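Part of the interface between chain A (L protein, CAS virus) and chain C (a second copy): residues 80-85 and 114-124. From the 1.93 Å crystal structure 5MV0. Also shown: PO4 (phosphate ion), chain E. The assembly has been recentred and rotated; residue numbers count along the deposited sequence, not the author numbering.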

# COMPACT_ATOMS: atom_id res chain seq x y z
N PRO A 80 38.01 8.59 -20.10
CA PRO A 80 36.91 9.53 -20.35
C PRO A 80 35.59 8.94 -19.88
O PRO A 80 35.40 7.72 -19.86
CB PRO A 80 36.93 9.69 -21.87
CG PRO A 80 37.46 8.37 -22.35
CD PRO A 80 38.53 8.01 -21.35
N THR A 81 34.67 9.82 -19.48
CA THR A 81 33.34 9.36 -19.12
C THR A 81 32.66 8.78 -20.35
O THR A 81 32.54 9.46 -21.38
CB THR A 81 32.47 10.49 -18.56
OG1 THR A 81 33.10 11.05 -17.41
CG2 THR A 81 31.10 9.92 -18.16
N PHE A 82 32.20 7.54 -20.25
CA PHE A 82 31.47 6.91 -21.35
C PHE A 82 29.96 7.07 -21.17
O PHE A 82 29.45 7.51 -20.14
CB PHE A 82 31.84 5.43 -21.46
CG PHE A 82 33.26 5.19 -21.85
CD1 PHE A 82 33.68 5.44 -23.15
CD2 PHE A 82 34.19 4.73 -20.93
CE1 PHE A 82 34.99 5.24 -23.52
CE2 PHE A 82 35.51 4.52 -21.31
CZ PHE A 82 35.91 4.78 -22.60
N GLN A 83 29.24 6.75 -22.24
CA GLN A 83 27.80 6.59 -22.17
C GLN A 83 27.43 5.64 -21.03
O GLN A 83 28.16 4.69 -20.72
CB GLN A 83 27.28 6.03 -23.50
CG GLN A 83 27.95 4.72 -23.93
CD GLN A 83 29.07 4.93 -24.94
OE1 GLN A 83 29.94 5.78 -24.75
NE2 GLN A 83 29.05 4.15 -26.01
N HIS A 84 26.29 5.92 -20.39
CA HIS A 84 25.77 5.02 -19.37
C HIS A 84 25.26 3.74 -20.03
O HIS A 84 24.39 3.79 -20.91
CB HIS A 84 24.64 5.67 -18.58
CG HIS A 84 23.94 4.70 -17.67
ND1 HIS A 84 24.49 4.26 -16.49
CD2 HIS A 84 22.76 4.05 -17.80
CE1 HIS A 84 23.66 3.41 -15.91
NE2 HIS A 84 22.60 3.26 -16.69
N ILE A 85 25.81 2.60 -19.61
CA ILE A 85 25.38 1.28 -20.06
C ILE A 85 25.44 0.37 -18.84
O ILE A 85 26.38 0.46 -18.05
CB ILE A 85 26.30 0.71 -21.17
CG1 ILE A 85 26.30 1.59 -22.43
CG2 ILE A 85 25.99 -0.79 -21.47
CD1 ILE A 85 27.35 1.14 -23.47
N LYS C 114 27.75 16.02 -12.50
CA LYS C 114 28.15 16.41 -13.84
C LYS C 114 28.60 15.19 -14.65
O LYS C 114 28.27 15.07 -15.83
CB LYS C 114 29.28 17.45 -13.80
CG LYS C 114 28.92 18.77 -13.13
CD LYS C 114 30.15 19.68 -13.06
CE LYS C 114 29.96 20.82 -12.09
NZ LYS C 114 28.56 21.36 -12.14
N ARG C 115 29.35 14.27 -14.02
CA ARG C 115 29.76 13.06 -14.73
C ARG C 115 28.56 12.20 -15.09
O ARG C 115 28.49 11.65 -16.19
CB ARG C 115 30.75 12.26 -13.88
CG ARG C 115 32.10 12.94 -13.63
CD ARG C 115 32.91 12.22 -12.54
NE ARG C 115 33.21 10.83 -12.87
CZ ARG C 115 33.23 9.83 -11.99
NH1 ARG C 115 32.97 10.05 -10.70
NH2 ARG C 115 33.52 8.59 -12.40
N LYS C 116 27.61 12.06 -14.15
CA LYS C 116 26.39 11.30 -14.43
C LYS C 116 25.60 11.92 -15.58
O LYS C 116 25.16 11.22 -16.49
CB LYS C 116 25.52 11.22 -13.17
CG LYS C 116 24.19 10.46 -13.35
CD LYS C 116 24.40 9.10 -14.04
CE LYS C 116 23.10 8.30 -14.07
NZ LYS C 116 23.22 7.08 -14.93
N ILE C 117 25.39 13.24 -15.53
CA ILE C 117 24.71 13.93 -16.63
C ILE C 117 25.40 13.64 -17.95
O ILE C 117 24.75 13.36 -18.97
CB ILE C 117 24.65 15.44 -16.35
CG1 ILE C 117 23.64 15.74 -15.24
CG2 ILE C 117 24.35 16.21 -17.66
CD1 ILE C 117 23.74 17.18 -14.69
N THR C 118 26.73 13.71 -17.97
CA THR C 118 27.46 13.45 -19.22
C THR C 118 27.24 12.02 -19.71
O THR C 118 27.03 11.80 -20.91
CB THR C 118 28.96 13.72 -19.02
OG1 THR C 118 29.17 15.11 -18.71
CG2 THR C 118 29.74 13.34 -20.30
N SER C 119 27.27 11.03 -18.81
CA SER C 119 27.09 9.66 -19.26
C SER C 119 25.66 9.42 -19.75
O SER C 119 25.45 8.70 -20.73
CB SER C 119 27.44 8.67 -18.14
OG SER C 119 26.49 8.75 -17.10
N ASP C 120 24.68 10.03 -19.09
CA ASP C 120 23.29 9.87 -19.54
C ASP C 120 23.04 10.56 -20.88
O ASP C 120 22.34 10.03 -21.75
CB ASP C 120 22.33 10.39 -18.47
CG ASP C 120 22.15 9.41 -17.30
OD1 ASP C 120 22.71 8.29 -17.34
OD2 ASP C 120 21.40 9.76 -16.36
N LYS C 121 23.60 11.76 -21.06
CA LYS C 121 23.48 12.44 -22.35
C LYS C 121 24.16 11.66 -23.47
O LYS C 121 23.63 11.57 -24.58
CB LYS C 121 24.10 13.84 -22.26
CG LYS C 121 23.23 14.91 -21.65
CD LYS C 121 24.00 16.24 -21.62
CE LYS C 121 23.16 17.38 -21.05
NZ LYS C 121 23.91 18.67 -21.01
N LEU C 122 25.34 11.12 -23.20
CA LEU C 122 26.10 10.43 -24.24
C LEU C 122 25.36 9.22 -24.78
O LEU C 122 25.65 8.80 -25.91
CB LEU C 122 27.46 10.01 -23.69
CG LEU C 122 28.56 11.07 -23.67
CD1 LEU C 122 29.80 10.50 -23.01
CD2 LEU C 122 28.87 11.53 -25.09
N LYS C 123 24.43 8.64 -24.01
CA LYS C 123 23.65 7.50 -24.52
C LYS C 123 22.96 7.84 -25.83
O LYS C 123 22.80 6.96 -26.69
CB LYS C 123 22.56 7.09 -23.52
CG LYS C 123 23.03 6.60 -22.18
CD LYS C 123 21.89 5.80 -21.46
CE LYS C 123 20.65 6.64 -21.21
NZ LYS C 123 19.62 5.90 -20.39
N TYR C 124 22.52 9.09 -25.98
CA TYR C 124 21.62 9.48 -27.05
C TYR C 124 22.35 10.00 -28.29
O TYR C 124 21.71 10.65 -29.13
CB TYR C 124 20.64 10.55 -26.56
CG TYR C 124 19.64 10.06 -25.54
CD1 TYR C 124 18.41 9.56 -25.94
CD2 TYR C 124 19.93 10.09 -24.18
CE1 TYR C 124 17.48 9.10 -25.02
CE2 TYR C 124 19.01 9.63 -23.25
CZ TYR C 124 17.79 9.15 -23.68
OH TYR C 124 16.85 8.69 -22.78
P PO4 E . 27.26 5.76 -15.12
O1 PO4 E . 27.63 7.22 -15.06
O2 PO4 E . 27.63 5.19 -16.46
O3 PO4 E . 25.77 5.63 -14.92
O4 PO4 E . 28.00 5.01 -14.05
O HOH W 1 33.04 8.80 -14.89

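Residues 80-85 of chain A form a segment without regular secondary structure that lies against a helix of chain C. Pro80(A) makes no contact with the helix.

Thr81(A) is the first residue to touch it. Its CA-to-CB bond points toward chain C, and Thr81(A) CG2 packs 3.7 Å from Arg115(C) O and 3.9 Å from Ser119(C) CB. A water links the two copies here. The O of water 1 accepts a hydrogen bond from Arg115(C) NH2 at 2.5 Å and makes a weak one with Thr81(A) OG1 at 3.4 Å.

The CA-to-CB bond of Phe82(A) points away, and the residue contributes through its backbone. Phe82(A) O lies 3.1 Å from Ser119(C) CB and 3.3 Å from Ser119(C) CA, the latter a CA-H...O contact.

At Gln83(A) the backbones come nearest, with its CA 4.3 Å from Ser119(C) CA. Gln83(A) CA also makes a CA-H...O contact of 3.5 Å with Ser119(C) O, and its CB packs 4.0 Å from Leu122(C) CB. Gln83(A) N is buried without a polar partner.

His84(A) makes a direct hydrogen bond across the contact: its N donates to Ser119(C) O at 2.9 Å, with an angle of 157°. Within chain C, Ser119(C) O receives only a weak bond, from Lys123(C) N at 3.4 Å. The imidazole has Lys116(C) NZ over one face and Lys123(C) CD at its edge. A phosphate, probably from the crystallisation liquor, bridges the copies. PO4 O3 accepts from His84(A) ND1 at a very short 2.4 Å and from Lys116(C) NZ at 2.9 Å. A salt bridge of 2.7 Å from Lys116(C) NZ to Asp120(C) OD1 ties that amine to its own helix.

The CA-to-CB bond of Ile85(A) points away, and the helix stretch covers none of its surface.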